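Local coordinates for 3,6-diketocamphane 1,6-monooxygenase (Pseudomonas putida, PDB 4UWM), which catalyses the FMNH2- and oxygen-dependent Baeyer-Villiger oxidation of a diketocamphane to a lactone during the breakdown of (-)-camphor, at residues V31-E45 with Q67-L79. Residues are numbered along the deposited sequence; the frame is centred on the assembly and turned at random.
Sequences VQADSVGIDSMMISE and QTKNIKFAPMAHL. With FMN (flavin mononucleotide), chain C; PG4 (tetraethylene glycol), chain D.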
ATOM      1  N   VAL A  31       9.280  13.604  -6.155  1.00 17.59           N
ATOM      2  CA  VAL A  31       9.126  14.531  -7.295  1.00 22.42           C
ATOM      3  C   VAL A  31      10.418  15.346  -7.546  1.00 22.83           C
ATOM      4  O   VAL A  31      10.901  15.409  -8.678  1.00 23.30           O
ATOM      5  CB  VAL A  31       7.901  15.467  -7.125  1.00 23.88           C
ATOM      6  CG1 VAL A  31       7.829  16.511  -8.240  1.00 27.53           C
ATOM      7  CG2 VAL A  31       6.614  14.659  -7.095  1.00 24.53           C
ATOM      8  N   GLN A  32      11.000  15.918  -6.493  1.00 22.00           N
ATOM      9  CA  GLN A  32      12.185  16.768  -6.654  1.00 23.60           C
ATOM     10  C   GLN A  32      13.376  15.928  -7.121  1.00 28.89           C
ATOM     11  O   GLN A  32      14.132  16.369  -7.984  1.00 25.53           O
ATOM     12  CB  GLN A  32      12.506  17.527  -5.358  1.00 27.52           C
ATOM     13  CG  GLN A  32      13.590  18.604  -5.474  1.00 25.89           C
ATOM     14  CD  GLN A  32      15.016  18.061  -5.386  1.00 29.93           C
ATOM     15  OE1 GLN A  32      15.279  16.983  -4.831  1.00 22.95           O
ATOM     16  NE2 GLN A  32      15.953  18.823  -5.926  1.00 28.46           N
ATOM     17  N   ALA A  33      13.540  14.720  -6.558  1.00 21.62           N
ATOM     18  CA  ALA A  33      14.652  13.856  -6.950  1.00 20.52           C
ATOM     19  C   ALA A  33      14.522  13.469  -8.420  1.00 26.31           C
ATOM     20  O   ALA A  33      15.509  13.504  -9.165  1.00 26.66           O
ATOM     21  CB  ALA A  33      14.751  12.626  -6.044  1.00 20.23           C
ATOM     22  N   ASP A  34      13.299  13.122  -8.840  1.00 22.10           N
ATOM     23  CA  ASP A  34      13.015  12.836 -10.238  1.00 28.70           C
ATOM     24  C   ASP A  34      13.389  14.045 -11.131  1.00 29.19           C
ATOM     25  O   ASP A  34      14.027  13.852 -12.161  1.00 30.22           O
ATOM     26  CB  ASP A  34      11.529  12.474 -10.410  1.00 26.17           C
ATOM     27  CG  ASP A  34      11.184  11.990 -11.800  1.00 20.18           C
ATOM     28  OD1 ASP A  34      11.822  11.033 -12.317  1.00 22.81           O
ATOM     29  OD2 ASP A  34      10.210  12.533 -12.364  1.00 20.82           O
ATOM     30  N   SER A  35      13.001  15.259 -10.717  1.00 27.28           N
ATOM     31  CA  SER A  35      13.237  16.485 -11.504  0.75 27.40           C
ATOM     32  C   SER A  35      14.725  16.798 -11.737  1.00 28.71           C
ATOM     33  O   SER A  35      15.073  17.416 -12.735  1.00 31.96           O
ATOM     34  CB  SER A  35      12.552  17.690 -10.855  0.75 23.18           C
ATOM     35  OG  SER A  35      13.263  18.113  -9.703  0.75 22.73           O
ATOM     36  N   VAL A  36      15.596  16.380 -10.830  1.00 25.78           N
ATOM     37  CA  VAL A  36      17.027  16.674 -10.969  1.00 25.71           C
ATOM     38  C   VAL A  36      17.833  15.433 -11.359  1.00 33.35           C
ATOM     39  O   VAL A  36      19.047  15.410 -11.188  1.00 37.08           O
ATOM     40  CB  VAL A  36      17.631  17.372  -9.720  1.00 29.11           C
ATOM     41  CG1 VAL A  36      16.878  18.656  -9.408  1.00 27.97           C
ATOM     42  CG2 VAL A  36      17.641  16.452  -8.497  1.00 30.30           C
ATOM     43  N   GLY A  37      17.137  14.402 -11.856  1.00 28.07           N
ATOM     44  CA  GLY A  37      17.772  13.218 -12.439  1.00 27.49           C
ATOM     45  C   GLY A  37      18.386  12.233 -11.471  1.00 30.58           C
ATOM     46  O   GLY A  37      19.292  11.470 -11.835  1.00 28.29           O
ATOM     47  N   ILE A  38      17.912  12.235 -10.228  1.00 27.09           N
ATOM     48  CA  ILE A  38      18.292  11.171  -9.304  1.00 25.38           C
ATOM     49  C   ILE A  38      17.703   9.839  -9.828  1.00 22.01           C
ATOM     50  O   ILE A  38      16.571   9.785 -10.295  1.00 25.25           O
ATOM     51  CB  ILE A  38      17.946  11.537  -7.842  1.00 25.78           C
ATOM     52  CG1 ILE A  38      18.920  12.633  -7.365  1.00 24.31           C
ATOM     53  CG2 ILE A  38      18.011  10.315  -6.914  1.00 21.31           C
ATOM     54  CD1 ILE A  38      18.635  13.196  -5.977  1.00 27.73           C
ATOM     55  N   ASP A  39      18.523   8.792  -9.818  1.00 22.99           N
ATOM     56  CA  ASP A  39      18.213   7.537 -10.504  1.00 22.26           C
ATOM     57  C   ASP A  39      17.187   6.656  -9.744  1.00 21.90           C
ATOM     58  O   ASP A  39      16.360   5.997 -10.357  1.00 22.72           O
ATOM     59  CB  ASP A  39      19.488   6.706 -10.678  1.00 24.18           C
ATOM     60  CG  ASP A  39      19.243   5.432 -11.463  1.00 27.82           C
ATOM     61  OD1 ASP A  39      18.711   5.537 -12.581  1.00 33.03           O
ATOM     62  OD2 ASP A  39      19.567   4.325 -10.964  1.00 34.01           O
ATOM     63  N   SER A  40      17.298   6.625  -8.425  1.00 20.77           N
ATOM     64  CA  SER A  40      16.475   5.730  -7.613  1.00 21.04           C
ATOM     65  C   SER A  40      16.150   6.357  -6.265  1.00 23.92           C
ATOM     66  O   SER A  40      16.913   7.174  -5.751  1.00 20.10           O
ATOM     67  CB  SER A  40      17.164   4.377  -7.429  1.00 20.45           C
ATOM     68  OG  SER A  40      18.379   4.518  -6.732  1.00 20.14           O
ATOM     69  N   MET A  41      14.998   5.977  -5.701  1.00 20.29           N
ATOM     70  CA  MET A  41      14.666   6.355  -4.334  1.00 16.95           C
ATOM     71  C   MET A  41      14.308   5.100  -3.558  1.00 17.00           C
ATOM     72  O   MET A  41      13.390   4.396  -3.941  1.00 17.70           O
ATOM     73  CB  MET A  41      13.509   7.354  -4.322  1.00 14.76           C
ATOM     74  CG  MET A  41      13.082   7.790  -2.913  1.00 14.74           C
ATOM     75  SD  MET A  41      11.672   8.898  -3.049  1.00 19.99           S
ATOM     76  CE  MET A  41      11.410   9.372  -1.326  1.00 16.82           C
ATOM     77  N   MET A  42      15.079   4.815  -2.516  1.00 15.02           N
ATOM     78  CA  MET A  42      14.856   3.682  -1.616  1.00 17.53           C
ATOM     79  C   MET A  42      14.038   4.177  -0.418  1.00 17.42           C
ATOM     80  O   MET A  42      14.332   5.250   0.125  1.00 16.55           O
ATOM     81  CB  MET A  42      16.198   3.117  -1.126  1.00 16.96           C
ATOM     82  CG  MET A  42      17.017   2.436  -2.236  1.00 22.84           C
ATOM     83  SD  MET A  42      18.612   1.848  -1.622  1.00 26.79           S
ATOM     84  CE  MET A  42      19.400   1.333  -3.163  1.00 24.52           C
ATOM     85  N   ILE A  43      13.026   3.402  -0.001  1.00 15.41           N
ATOM     86  CA  ILE A  43      12.186   3.787   1.157  1.00 13.86           C
ATOM     87  C   ILE A  43      12.117   2.639   2.129  1.00 14.70           C
ATOM     88  O   ILE A  43      11.702   1.536   1.747  1.00 15.71           O
ATOM     89  CB  ILE A  43      10.777   4.243   0.715  1.00 15.43           C
ATOM     90  CG1 ILE A  43      10.915   5.334  -0.347  1.00 15.10           C
ATOM     91  CG2 ILE A  43       9.942   4.710   1.926  1.00 14.08           C
ATOM     92  CD1 ILE A  43       9.698   5.621  -1.187  1.00 13.46           C
ATOM     93  N   SER A  44      12.516   2.889   3.371  1.00 13.29           N
ATOM     94  CA  SER A  44      12.603   1.831   4.377  0.60 15.67           C
ATOM     95  C   SER A  44      11.263   1.517   5.060  1.00 14.43           C
ATOM     96  O   SER A  44      10.279   2.216   4.861  1.00 13.49           O
ATOM     97  CB  SER A  44      13.685   2.131   5.416  0.60 14.34           C
ATOM     98  OG  SER A  44      14.948   2.284   4.789  0.60 18.85           O
ATOM     99  N   GLU A  45      11.273   0.458   5.868  1.00 12.46           N
ATOM    100  CA  GLU A  45      10.086  -0.083   6.530  1.00 13.10           C
ATOM    101  C   GLU A  45      10.361  -0.410   7.992  1.00 13.39           C
ATOM    102  O   GLU A  45      11.260  -1.223   8.301  1.00 13.83           O
ATOM    103  CB  GLU A  45       9.620  -1.348   5.766  1.00 12.61           C
ATOM    104  CG  GLU A  45       8.448  -2.117   6.393  1.00 13.26           C
ATOM    105  CD  GLU A  45       8.041  -3.319   5.527  1.00 15.12           C
ATOM    106  OE1 GLU A  45       7.709  -3.109   4.348  1.00 17.76           O
ATOM    107  OE2 GLU A  45       8.087  -4.474   6.008  1.00 14.69           O
ATOM    108  N   GLN A  67       3.405  10.636 -10.401  1.00 26.97           N
ATOM    109  CA  GLN A  67       3.886  12.016 -10.258  0.60 28.13           C
ATOM    110  C   GLN A  67       5.331  12.152 -10.704  1.00 25.85           C
ATOM    111  O   GLN A  67       5.918  13.224 -10.610  1.00 27.06           O
ATOM    112  CB  GLN A  67       3.751  12.503  -8.808  0.60 26.75           C
ATOM    113  CG  GLN A  67       2.314  12.595  -8.320  0.60 30.65           C
ATOM    114  CD  GLN A  67       2.177  13.359  -7.022  0.60 32.59           C
ATOM    115  OE1 GLN A  67       2.746  14.445  -6.854  0.60 35.80           O
ATOM    116  NE2 GLN A  67       1.400  12.806  -6.096  0.60 32.07           N
ATOM    117  N   THR A  68       5.903  11.068 -11.200  1.00 21.48           N
ATOM    118  CA  THR A  68       7.304  11.049 -11.571  1.00 20.17           C
ATOM    119  C   THR A  68       7.413  10.352 -12.913  1.00 24.58           C
ATOM    120  O   THR A  68       6.492   9.596 -13.290  1.00 21.42           O
ATOM    121  CB  THR A  68       8.155  10.291 -10.528  1.00 22.50           C
ATOM    122  OG1 THR A  68       7.586   8.997 -10.294  1.00 22.83           O
ATOM    123  CG2 THR A  68       8.209  11.045  -9.187  1.00 21.91           C
ATOM    124  N   LYS A  69       8.538  10.573 -13.603  1.00 25.75           N
ATOM    125  CA  LYS A  69       8.741  10.066 -14.959  0.60 25.00           C
ATOM    126  C   LYS A  69       9.837   9.012 -15.057  1.00 23.81           C
ATOM    127  O   LYS A  69       9.652   7.983 -15.685  1.00 26.70           O
ATOM    128  CB  LYS A  69       9.043  11.224 -15.927  0.60 32.47           C
ATOM    129  CG  LYS A  69       7.811  11.891 -16.535  0.60 37.63           C
ATOM    130  CD  LYS A  69       7.657  13.347 -16.117  0.60 43.64           C
ATOM    131  CE  LYS A  69       6.789  13.517 -14.880  0.60 47.23           C
ATOM    132  NZ  LYS A  69       6.532  14.957 -14.601  0.60 43.89           N
ATOM    133  N   ASN A  70      10.981   9.274 -14.441  1.00 22.74           N
ATOM    134  CA  ASN A  70      12.136   8.410 -14.612  1.00 25.16           C
ATOM    135  C   ASN A  70      12.658   7.680 -13.403  1.00 22.83           C
ATOM    136  O   ASN A  70      13.244   6.615 -13.549  1.00 23.31           O
ATOM    137  CB  ASN A  70      13.311   9.217 -15.199  1.00 25.37           C
ATOM    138  CG  ASN A  70      12.917   9.981 -16.442  1.00 30.92           C
ATOM    139  OD1 ASN A  70      12.394   9.415 -17.396  1.00 33.86           O
ATOM    140  ND2 ASN A  70      13.135  11.275 -16.421  1.00 32.15           N
ATOM    141  N   ILE A  71      12.528   8.278 -12.223  1.00 21.90           N
ATOM    142  CA  ILE A  71      13.151   7.718 -11.034  1.00 20.68           C
ATOM    143  C   ILE A  71      12.595   6.304 -10.788  1.00 16.92           C
ATOM    144  O   ILE A  71      11.429   6.043 -11.077  1.00 21.62           O
ATOM    145  CB  ILE A  71      12.950   8.662  -9.811  1.00 20.50           C
ATOM    146  CG1 ILE A  71      13.940   8.344  -8.690  1.00 19.05           C
ATOM    147  CG2 ILE A  71      11.474   8.720  -9.385  1.00 20.71           C
ATOM    148  CD1 ILE A  71      14.110   9.489  -7.701  1.00 22.41           C
ATOM    149  N   LYS A  72      13.456   5.409 -10.307  1.00 19.81           N
ATOM    150  CA  LYS A  72      13.080   4.055  -9.931  1.00 21.02           C
ATOM    151  C   LYS A  72      12.868   3.989  -8.407  1.00 20.44           C
ATOM    152  O   LYS A  72      13.596   4.628  -7.647  1.00 19.45           O
ATOM    153  CB  LYS A  72      14.180   3.064 -10.320  1.00 24.22           C
ATOM    154  CG  LYS A  72      14.548   3.067 -11.804  1.00 25.66           C
ATOM    155  CD  LYS A  72      15.608   2.007 -12.040  1.00 36.67           C
ATOM    156  CE  LYS A  72      16.347   2.203 -13.348  1.00 34.59           C
ATOM    157  NZ  LYS A  72      17.293   1.066 -13.506  1.00 36.94           N
ATOM    158  N   PHE A  73      11.900   3.188  -7.968  1.00 17.83           N
ATOM    159  CA  PHE A  73      11.609   3.060  -6.525  1.00 19.62           C
ATOM    160  C   PHE A  73      11.935   1.677  -5.994  1.00 19.24           C
ATOM    161  O   PHE A  73      11.806   0.702  -6.722  1.00 16.57           O
ATOM    162  CB  PHE A  73      10.134   3.337  -6.258  1.00 16.91           C
ATOM    163  CG  PHE A  73       9.712   4.733  -6.561  1.00 17.79           C
ATOM    164  CD1 PHE A  73       9.869   5.741  -5.611  1.00 15.75           C
ATOM    165  CD2 PHE A  73       9.118   5.039  -7.773  1.00 16.35           C
ATOM    166  CE1 PHE A  73       9.457   7.034  -5.882  1.00 16.06           C
ATOM    167  CE2 PHE A  73       8.691   6.342  -8.049  1.00 18.66           C
ATOM    168  CZ  PHE A  73       8.874   7.341  -7.107  1.00 16.64           C
ATOM    169  N   ALA A  74      12.338   1.590  -4.728  1.00 14.92           N
ATOM    170  CA  ALA A  74      12.499   0.307  -4.071  1.00 15.91           C
ATOM    171  C   ALA A  74      12.136   0.406  -2.610  1.00 17.56           C
ATOM    172  O   ALA A  74      12.636   1.293  -1.908  1.00 16.30           O
ATOM    173  CB  ALA A  74      13.939  -0.204  -4.202  1.00 16.38           C
ATOM    174  N   PRO A  75      11.301  -0.531  -2.125  1.00 14.53           N
ATOM    175  CA  PRO A  75      11.272  -0.712  -0.683  1.00 14.48           C
ATOM    176  C   PRO A  75      12.629  -1.240  -0.245  1.00 16.25           C
ATOM    177  O   PRO A  75      13.201  -2.148  -0.897  1.00 17.00           O
ATOM    178  CB  PRO A  75      10.155  -1.771  -0.473  1.00 16.80           C
ATOM    179  CG  PRO A  75      10.128  -2.529  -1.748  1.00 14.77           C
ATOM    180  CD  PRO A  75      10.484  -1.538  -2.838  1.00 15.14           C
ATOM    181  N   MET A  76      13.162  -0.688   0.836  1.00 14.75           N
ATOM    182  CA  MET A  76      14.495  -1.060   1.309  0.60 16.29           C
ATOM    183  C   MET A  76      14.535  -1.149   2.831  1.00 17.35           C
ATOM    184  O   MET A  76      15.043  -0.233   3.517  1.00 17.72           O
ATOM    185  CB  MET A  76      15.542  -0.063   0.790  0.60 16.85           C
ATOM    186  CG  MET A  76      16.994  -0.493   1.011  0.60 17.20           C
ATOM    187  SD  MET A  76      17.354  -2.053   0.177  0.60 18.10           S
ATOM    188  CE  MET A  76      17.101  -1.558  -1.537  0.60 16.74           C
ATOM    189  N   ALA A  77      14.022  -2.242   3.397  1.00 16.71           N
ATOM    190  CA  ALA A  77      13.533  -3.435   2.673  1.00 16.95           C
ATOM    191  C   ALA A  77      12.146  -3.855   3.147  1.00 15.60           C
ATOM    192  O   ALA A  77      11.775  -3.620   4.308  1.00 15.25           O
ATOM    193  CB  ALA A  77      14.500  -4.585   2.939  1.00 17.37           C
ATOM    194  N   HIS A  78      11.388  -4.537   2.292  1.00 15.61           N
ATOM    195  CA  HIS A  78      10.241  -5.287   2.827  1.00 13.33           C
ATOM    196  C   HIS A  78      10.743  -6.368   3.770  1.00 13.73           C
ATOM    197  O   HIS A  78      11.668  -7.119   3.432  1.00 15.21           O
ATOM    198  CB  HIS A  78       9.429  -5.929   1.694  1.00 12.02           C
ATOM    199  CG  HIS A  78       8.521  -4.988   0.976  1.00 11.84           C
ATOM    200  ND1 HIS A  78       7.703  -4.089   1.634  1.00 11.59           N
ATOM    201  CD2 HIS A  78       8.241  -4.857  -0.344  1.00 10.81           C
ATOM    202  CE1 HIS A  78       6.984  -3.422   0.736  1.00 11.44           C
ATOM    203  NE2 HIS A  78       7.308  -3.852  -0.470  1.00 10.19           N
ATOM    204  N   LEU A  79      10.160  -6.436   4.954  1.00 13.77           N
ATOM    205  CA  LEU A  79      10.565  -7.421   5.941  1.00 14.33           C
ATOM    206  C   LEU A  79       9.696  -8.678   5.727  1.00 15.63           C
ATOM    207  O   LEU A  79       8.556  -8.755   6.172  1.00 14.88           O
ATOM    208  CB  LEU A  79      10.445  -6.864   7.366  1.00 14.83           C
ATOM    209  CG  LEU A  79      11.245  -5.547   7.550  1.00 15.53           C
ATOM    210  CD1 LEU A  79      11.167  -5.047   8.975  1.00 14.87           C
ATOM    211  CD2 LEU A  79      12.715  -5.760   7.146  1.00 14.51           C
TER
HETATM  212  N1  FMN C 400      18.414  -2.388   6.624  0.60 52.04           N
HETATM  213  C2  FMN C 400      17.622  -2.203   5.528  0.60 49.03           C
HETATM  214  O2  FMN C 400      17.044  -3.185   5.016  0.60 46.98           O
HETATM  215  N3  FMN C 400      17.435  -0.997   4.961  0.60 52.66           N
HETATM  216  C4  FMN C 400      18.016   0.112   5.435  0.60 55.58           C
HETATM  217  O4  FMN C 400      17.809   1.205   4.868  0.60 57.96           O
HETATM  218  C4A FMN C 400      18.896   0.007   6.633  0.60 53.37           C
HETATM  219  N5  FMN C 400      19.513   1.082   7.175  0.60 53.19           N
HETATM  220  C5A FMN C 400      20.311   0.967   8.266  0.60 63.85           C
HETATM  221  C6  FMN C 400      20.936   2.098   8.796  0.60 65.18           C
HETATM  222  C7  FMN C 400      21.761   1.999   9.917  0.60 66.82           C
HETATM  223  C7M FMN C 400      22.426   3.233  10.474  0.60 63.71           C
HETATM  224  C8  FMN C 400      21.971   0.664  10.550  0.60 70.45           C
HETATM  225  C8M FMN C 400      22.848   0.496  11.760  0.60 73.77           C
HETATM  226  C9  FMN C 400      21.350  -0.465  10.023  0.60 70.97           C
HETATM  227  C9A FMN C 400      20.527  -0.372   8.902  0.60 65.29           C
HETATM  228  N10 FMN C 400      19.896  -1.521   8.357  0.60 64.77           N
HETATM  229  C10 FMN C 400      19.066  -1.353   7.217  0.60 57.13           C
HETATM  230  C1' FMN C 400      20.078  -2.846   8.979  0.60 59.12           C
HETATM  231  C2' FMN C 400      21.167  -3.654   8.288  0.60 56.71           C
HETATM  232  O2' FMN C 400      20.938  -3.595   6.881  0.60 47.28           O
HETATM  233  C3' FMN C 400      21.143  -5.107   8.752  0.60 57.22           C
HETATM  234  O3' FMN C 400      22.064  -5.252   9.842  0.60 65.47           O
HETATM  235  C4' FMN C 400      21.491  -6.053   7.600  0.60 50.39           C
HETATM  236  O4' FMN C 400      20.350  -6.241   6.752  0.60 51.25           O
HETATM  237  C5' FMN C 400      22.019  -7.406   8.064  0.60 46.99           C
HETATM  238  O5' FMN C 400      23.435  -7.287   8.035  0.60 40.44           O
HETATM  239  P   FMN C 400      24.440  -8.530   8.123  0.60 34.63           P
HETATM  240  O1P FMN C 400      23.832  -9.662   7.357  0.60 33.41           O
HETATM  241  O2P FMN C 400      25.646  -7.933   7.462  0.60 34.19           O
HETATM  242  O3P FMN C 400      24.566  -8.765   9.602  0.60 39.47           O
HETATM  243  O1  PG4 D 401      16.687   2.003 -16.609  1.00 67.01           O
HETATM  244  C1  PG4 D 401      16.523   0.868 -17.473  1.00 68.29           C
HETATM  245  C2  PG4 D 401      15.402  -0.030 -16.957  1.00 68.15           C
HETATM  246  O2  PG4 D 401      15.675  -0.464 -15.620  1.00 64.00           O
HETATM  247  C3  PG4 D 401      14.561  -1.150 -15.052  1.00 53.21           C
HETATM  248  C4  PG4 D 401      14.996  -2.091 -13.942  1.00 44.74           C
HETATM  249  O3  PG4 D 401      15.901  -1.433 -13.068  1.00 41.21           O
HETATM  250  C5  PG4 D 401      15.789  -1.914 -11.738  1.00 40.55           C
HETATM  251  C6  PG4 D 401      17.147  -1.831 -11.074  1.00 38.07           C
HETATM  252  O4  PG4 D 401      17.492  -0.469 -10.837  1.00 36.55           O
HETATM  253  C7  PG4 D 401      18.721  -0.407 -10.124  1.00 31.31           C
HETATM  254  C8  PG4 D 401      19.170   1.047  -9.999  1.00 34.98           C
HETATM  255  O5  PG4 D 401      19.169   1.679 -11.290  1.00 40.32           O
HETATM  256  O   HOH W   1      14.942  12.177 -13.979  1.00 36.17           O
HETATM  257  O   HOH W   2      13.317  -1.987   6.412  1.00 19.20           O
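Thr68 sets its CG2 against Asp34 CB at the start of the loop 67-71. The Asp34 carboxylate, CG anti to the backbone N (chi1 -173°), reaches from the helix end into this loop and takes three backbone N-H groups. Lys69 N meets Asp34 OD2 at 2.9 Å from above the carboxylate plane. Asn70 N uses the syn lone pair of Asp34 OD1, and Ile71 N comes to Asp34 OD1 at 2.8 Å on the anti side, tilted out of the carboxylate plane. Without this carboxylate, as with an alanine here, the three N-H groups would probably lose their acceptor and the loop could shift. Ile71 CD1 packs on Ala33 CB at 3.6 Å. Lys72 N opens the parallel pairing by bonding to Asp39 O; Met41 N to Lys72 O, Ala74 N to Met41 O, Ile43 N to Ala74 O and Met76 N to Ile43 O continue it. The Phe73 ring receives Met41 SD at its edge, a Met-aromatic contact. Met76 O accepts a hydrogen bond from FMN N3 at 2.9 Å. A cis peptide joins Met76 to Ala77. Beyond it, Glu45 OE1 accepts from His78 ND1 at 2.9 Å in the ring plane, while Glu45 OE2 accepts from Leu79 N. Strands 40-43 and 72-79, linked through helix 57-65, form a right-handed beta-alpha-beta unit of the TIM barrel of the bacterial luciferase family, with the flavin at the C-terminal strand ends.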